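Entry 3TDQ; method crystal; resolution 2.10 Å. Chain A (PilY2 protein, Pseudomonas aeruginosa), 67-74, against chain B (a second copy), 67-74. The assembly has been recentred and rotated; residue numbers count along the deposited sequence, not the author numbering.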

ATOM      1  N   THR A  67       7.443  -7.240  -4.862  1.00 25.03           N
ATOM      2  CA  THR A  67       8.390  -6.245  -4.342  1.00 25.62           C
ATOM      3  C   THR A  67       7.661  -5.176  -3.526  1.00 28.01           C
ATOM      4  O   THR A  67       8.311  -4.353  -2.888  1.00 26.85           O
ATOM      5  N   ASP A  68       6.317  -5.210  -3.522  1.00 24.89           N
ATOM      6  CA  ASP A  68       5.486  -4.229  -2.800  1.00 24.81           C
ATOM      7  C   ASP A  68       4.155  -4.866  -2.436  1.00 28.78           C
ATOM      8  O   ASP A  68       3.461  -5.371  -3.323  1.00 27.63           O
ATOM      9  N   ILE A  69       3.812  -4.903  -1.142  1.00 24.61           N
ATOM     10  CA  ILE A  69       2.530  -5.511  -0.753  1.00 24.45           C
ATOM     11  C   ILE A  69       1.901  -4.710   0.396  1.00 27.71           C
ATOM     12  O   ILE A  69       2.582  -4.345   1.352  1.00 25.79           O
ATOM     13  N   TYR A  70       0.582  -4.462   0.284  1.00 26.26           N
ATOM     14  CA  TYR A  70      -0.177  -3.687   1.248  1.00 25.19           C
ATOM     15  C   TYR A  70      -1.323  -4.524   1.817  1.00 27.47           C
ATOM     16  O   TYR A  70      -2.084  -5.119   1.062  1.00 26.29           O
ATOM     17  N   ILE A  71      -1.457  -4.537   3.146  1.00 23.94           N
ATOM     18  CA  ILE A  71      -2.544  -5.259   3.815  1.00 24.34           C
ATOM     19  C   ILE A  71      -3.694  -4.282   4.027  1.00 30.81           C
ATOM     20  O   ILE A  71      -3.507  -3.240   4.651  1.00 32.37           O
ATOM     21  N   HIS A  72      -4.869  -4.609   3.484  1.00 29.70           N
ATOM     22  CA  HIS A  72      -6.095  -3.827   3.646  1.00 31.08           C
ATOM     23  C   HIS A  72      -6.597  -3.989   5.072  1.00 34.30           C
ATOM     24  O   HIS A  72      -6.719  -5.120   5.567  1.00 33.53           O
ATOM     25  N   LYS A  73      -6.886  -2.858   5.735  1.00 29.27           N
ATOM     26  CA  LYS A  73      -7.347  -2.867   7.128  1.00 29.76           C
ATOM     27  C   LYS A  73      -8.863  -2.817   7.186  1.00 32.17           C
ATOM     28  O   LYS A  73      -9.445  -1.790   7.527  1.00 32.03           O
ATOM     29  N   GLN A  74      -9.491  -3.921   6.815  1.00 29.34           N
ATOM     30  CA  GLN A  74     -10.956  -4.074   6.739  1.00 31.53           C
ATOM     31  C   GLN A  74     -11.642  -3.889   8.096  1.00 34.91           C
ATOM     32  O   GLN A  74     -12.802  -3.482   8.130  1.00 33.72           O
TER
ATOM     33  N   THR B  67       0.364   6.030   8.228  1.00 25.97           N
ATOM     34  CA  THR B  67       1.495   5.196   8.651  1.00 25.99           C
ATOM     35  C   THR B  67       1.748   4.070   7.653  1.00 28.59           C
ATOM     36  O   THR B  67       2.747   3.364   7.789  1.00 26.02           O
ATOM     37  N   ASP B  68       0.880   3.926   6.631  1.00 25.79           N
ATOM     38  CA  ASP B  68       1.034   2.897   5.600  1.00 25.77           C
ATOM     39  C   ASP B  68       0.365   3.383   4.307  1.00 30.26           C
ATOM     40  O   ASP B  68      -0.797   3.776   4.346  1.00 30.40           O
ATOM     41  N   ILE B  69       1.090   3.402   3.177  1.00 26.26           N
ATOM     42  CA  ILE B  69       0.483   3.848   1.919  1.00 24.62           C
ATOM     43  C   ILE B  69       1.013   3.009   0.758  1.00 28.40           C
ATOM     44  O   ILE B  69       2.204   2.704   0.703  1.00 27.99           O
ATOM     45  N   TYR B  70       0.120   2.655  -0.181  1.00 24.46           N
ATOM     46  CA  TYR B  70       0.450   1.857  -1.356  1.00 24.61           C
ATOM     47  C   TYR B  70       0.038   2.593  -2.630  1.00 29.71           C
ATOM     48  O   TYR B  70      -1.090   3.058  -2.727  1.00 28.21           O
ATOM     49  N   ILE B  71       0.950   2.676  -3.615  1.00 28.41           N
ATOM     50  CA  ILE B  71       0.650   3.314  -4.894  1.00 29.29           C
ATOM     51  C   ILE B  71       0.187   2.239  -5.862  1.00 35.13           C
ATOM     52  O   ILE B  71       0.913   1.265  -6.092  1.00 34.69           O
ATOM     53  N   HIS B  72      -1.037   2.402  -6.408  1.00 33.83           N
ATOM     54  CA  HIS B  72      -1.620   1.488  -7.406  1.00 36.18           C
ATOM     55  C   HIS B  72      -0.872   1.725  -8.713  1.00 43.96           C
ATOM     56  O   HIS B  72      -0.848   2.843  -9.198  1.00 43.64           O
ATOM     57  N   LYS B  73      -0.110   0.743  -9.184  1.00 44.92           N
ATOM     58  CA  LYS B  73       0.796   0.939 -10.325  1.00 48.33           C
ATOM     59  C   LYS B  73       0.083   1.144 -11.674  1.00 59.11           C
ATOM     60  O   LYS B  73       0.498   2.027 -12.435  1.00 60.56           O
ATOM     61  N   GLN B  74      -0.961   0.355 -11.972  1.00 58.91           N
ATOM     62  CA  GLN B  74      -1.675   0.477 -13.246  1.00 62.95           C
ATOM     63  C   GLN B  74      -2.620   1.692 -13.246  1.00 69.87           C
ATOM     64  O   GLN B  74      -2.669   2.417 -14.243  1.00 72.03           O
TER

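The most striking feature of this contact is a charged network built twice, in which one carboxylate oxygen of each copy accepts hydrogen bonds from the lysine of the other and from a water that leads to the other's backbone. Asp68(A) OD2 accepts a hydrogen bond from Lys73(B) NZ at 2.8 Å, and Asp68(B) OD2 accepts one from Lys73(A) NZ at 2.7 Å; both pairs are salt bridges. The same oxygens also accept a hydrogen bond from a water. Water 1 donates to Asp68(A) OD2 (2.6 Å) and accepts from Ile71(B) N (2.9 Å), while water 2 donates to Asp68(B) OD2 (2.7 Å) and accepts from Ile71(A) N (2.9 Å), so each carboxylate is tied through water to the opposing backbone. Each ammonium is also held by its own chain: Lys73(A) NZ donates to Ile71(A) O and Lys73(B) NZ to Ile71(B) O, both at 2.8 Å.

The two lysines reach equivalent partners by different routes. Lys73(A) has chi1 m, chi2 off-rotamer at 102° and the last two angles t, whereas Lys73(B) follows m, m, t, m, from a backbone that also differs at this residue.

Between the bridges, the strands cross at 123° and come closest at Tyr70, whose CA atoms lie 6.2 Å apart. Asp68 and Tyr70 point toward the partner in both copies and Ile69 and Ile71 point away, the alternation expected of a strand; the Asp68 and Tyr70 side chains all have chi1 t. Lys73, beyond the strand, also points toward the partner in both copies. Tyr70(A) CB meets Tyr70(B) CB at 3.5 Å, an apolar contact between the two side chains. Each ring then extends alongside the partner's aspartate, with Tyr70(A) CE1 3.5 Å from Asp68(B) OD2 and Tyr70(B) CE1 3.6 Å from Asp68(A) OD2. The Tyr70 hydroxyls and the Asp68 OD1 atoms find hydrogen bonds elsewhere in the structure.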

ATOM      1  CB  THR A  67       9.210  -5.605  -5.487  1.00 28.44           C
ATOM      2  OG1 THR A  67       8.300  -4.983  -6.390  1.00 30.05           O
ATOM      3  CG2 THR A  67      10.074  -6.624  -6.226  1.00 27.91           C
ATOM      4  CB  ASP A  68       5.258  -2.964  -3.683  1.00 27.02           C
ATOM      5  CG  ASP A  68       4.680  -1.745  -2.958  1.00 39.32           C
ATOM      6  OD1 ASP A  68       4.493  -1.814  -1.729  1.00 41.64           O
ATOM      7  OD2 ASP A  68       4.441  -0.716  -3.625  1.00 40.82           O
ATOM      8  CB  ILE A  69       2.668  -7.032  -0.443  1.00 26.53           C
ATOM      9  CG1 ILE A  69       1.289  -7.707  -0.186  1.00 26.42           C
ATOM     10  CG2 ILE A  69       3.712  -7.319   0.657  1.00 25.39           C
ATOM     11  CD1 ILE A  69       1.294  -9.299  -0.359  1.00 28.88           C
ATOM     12  CB  TYR A  70      -0.710  -2.403   0.577  1.00 26.28           C
ATOM     13  CG  TYR A  70      -1.649  -1.575   1.434  1.00 28.59           C
ATOM     14  CD1 TYR A  70      -1.158  -0.585   2.288  1.00 30.93           C
ATOM     15  CD2 TYR A  70      -3.032  -1.718   1.329  1.00 28.92           C
ATOM     16  CE1 TYR A  70      -2.023   0.205   3.054  1.00 29.18           C
ATOM     17  CE2 TYR A  70      -3.904  -0.931   2.083  1.00 30.14           C
ATOM     18  CZ  TYR A  70      -3.395   0.026   2.950  1.00 34.02           C
ATOM     19  OH  TYR A  70      -4.267   0.772   3.716  1.00 28.67           O
ATOM     20  CB  ILE A  71      -2.059  -5.913   5.140  1.00 27.42           C
ATOM     21  CG1 ILE A  71      -0.900  -6.939   4.881  1.00 28.55           C
ATOM     22  CG2 ILE A  71      -3.237  -6.574   5.893  1.00 27.17           C
ATOM     23  CD1 ILE A  71       0.020  -7.237   6.140  1.00 35.91           C
ATOM     24  CB  HIS A  72      -7.150  -4.263   2.624  1.00 32.61           C
ATOM     25  CG  HIS A  72      -6.772  -3.903   1.228  1.00 37.53           C
ATOM     26  ND1 HIS A  72      -7.172  -2.710   0.660  1.00 41.61           N
ATOM     27  CD2 HIS A  72      -5.946  -4.537   0.368  1.00 39.81           C
ATOM     28  CE1 HIS A  72      -6.619  -2.680  -0.549  1.00 41.00           C
ATOM     29  NE2 HIS A  72      -5.889  -3.769  -0.772  1.00 40.41           N
ATOM     30  CB  LYS A  73      -6.719  -1.711   7.931  1.00 32.99           C
ATOM     31  CG  LYS A  73      -5.296  -2.044   8.355  1.00 46.53           C
ATOM     32  CD  LYS A  73      -4.382  -1.340   7.462  1.00 42.94           C
ATOM     33  CE  LYS A  73      -2.965  -1.826   7.414  1.00 35.20           C
ATOM     34  NZ  LYS A  73      -2.340  -1.210   6.186  1.00 27.30           N
ATOM     35  CB  GLN A  74     -11.332  -5.443   6.158  1.00 32.67           C
ATOM     36  CG  GLN A  74     -11.009  -5.562   4.656  1.00 30.35           C
ATOM     37  CD  GLN A  74     -11.535  -6.832   4.067  1.00 38.74           C
ATOM     38  OE1 GLN A  74     -11.801  -7.817   4.774  1.00 35.91           O
ATOM     39  NE2 GLN A  74     -11.688  -6.841   2.753  1.00 26.51           N
TER
ATOM     40  CB  THR B  67       1.257   4.634  10.066  1.00 31.32           C
ATOM     41  OG1 THR B  67       0.076   3.840  10.045  1.00 29.36           O
ATOM     42  CG2 THR B  67       1.144   5.734  11.128  1.00 26.63           C
ATOM     43  CB  ASP B  68       0.411   1.556   6.095  1.00 27.76           C
ATOM     44  CG  ASP B  68       0.774   0.326   5.264  1.00 34.41           C
ATOM     45  OD1 ASP B  68       1.567   0.464   4.319  1.00 35.55           O
ATOM     46  OD2 ASP B  68       0.255  -0.779   5.565  1.00 31.95           O
ATOM     47  CB  ILE B  69       0.661   5.398   1.708  1.00 26.60           C
ATOM     48  CG1 ILE B  69      -0.097   5.935   0.466  1.00 26.01           C
ATOM     49  CG2 ILE B  69       2.115   5.839   1.709  1.00 25.35           C
ATOM     50  CD1 ILE B  69      -0.398   7.530   0.497  1.00 26.98           C
ATOM     51  CB  TYR B  70      -0.247   0.480  -1.264  1.00 25.17           C
ATOM     52  CG  TYR B  70      -0.094  -0.400  -2.495  1.00 25.59           C
ATOM     53  CD1 TYR B  70       0.999  -1.257  -2.635  1.00 26.92           C
ATOM     54  CD2 TYR B  70      -1.072  -0.428  -3.481  1.00 25.35           C
ATOM     55  CE1 TYR B  70       1.147  -2.068  -3.763  1.00 26.66           C
ATOM     56  CE2 TYR B  70      -0.937  -1.240  -4.616  1.00 27.18           C
ATOM     57  CZ  TYR B  70       0.176  -2.055  -4.748  1.00 31.40           C
ATOM     58  OH  TYR B  70       0.318  -2.845  -5.850  1.00 30.61           O
ATOM     59  CB  ILE B  71       1.848   4.133  -5.454  1.00 33.09           C
ATOM     60  CG1 ILE B  71       2.286   5.263  -4.476  1.00 31.37           C
ATOM     61  CG2 ILE B  71       1.538   4.689  -6.855  1.00 35.09           C
ATOM     62  CD1 ILE B  71       3.773   5.727  -4.693  1.00 38.19           C
ATOM     63  CB  HIS B  72      -3.130   1.720  -7.513  1.00 37.34           C
ATOM     64  CG  HIS B  72      -3.857   1.310  -6.271  1.00 39.37           C
ATOM     65  ND1 HIS B  72      -4.355   0.033  -6.121  1.00 42.07           N
ATOM     66  CD2 HIS B  72      -4.045   1.990  -5.117  1.00 39.58           C
ATOM     67  CE1 HIS B  72      -4.885  -0.003  -4.908  1.00 40.56           C
ATOM     68  NE2 HIS B  72      -4.729   1.159  -4.273  1.00 39.38           N
ATOM     69  CB  LYS B  73       1.820  -0.213 -10.427  1.00 51.84           C
ATOM     70  CG  LYS B  73       2.465  -0.631  -9.080  1.00 47.96           C
ATOM     71  CD  LYS B  73       3.297   0.466  -8.410  1.00 46.63           C
ATOM     72  CE  LYS B  73       4.044   0.005  -7.168  1.00 47.05           C
ATOM     73  NZ  LYS B  73       3.136  -0.474  -6.068  1.00 39.45           N
ATOM     74  CB  GLN B  74      -2.444  -0.820 -13.565  1.00 65.88           C
ATOM     75  CG  GLN B  74      -3.101  -0.846 -14.942  1.00 88.02           C
ATOM     76  CD  GLN B  74      -4.577  -1.142 -14.844  1.00113.82           C
ATOM     77  OE1 GLN B  74      -5.362  -0.358 -14.286  1.00108.05           O
ATOM     78  NE2 GLN B  74      -4.992  -2.274 -15.402  1.00108.96           N
TER
HETATM   79  O   HOH W   1       3.575   1.624  -2.906  1.00 34.64           O
HETATM   80  O   HOH W   2       0.643  -3.290   4.763  1.00 31.03           O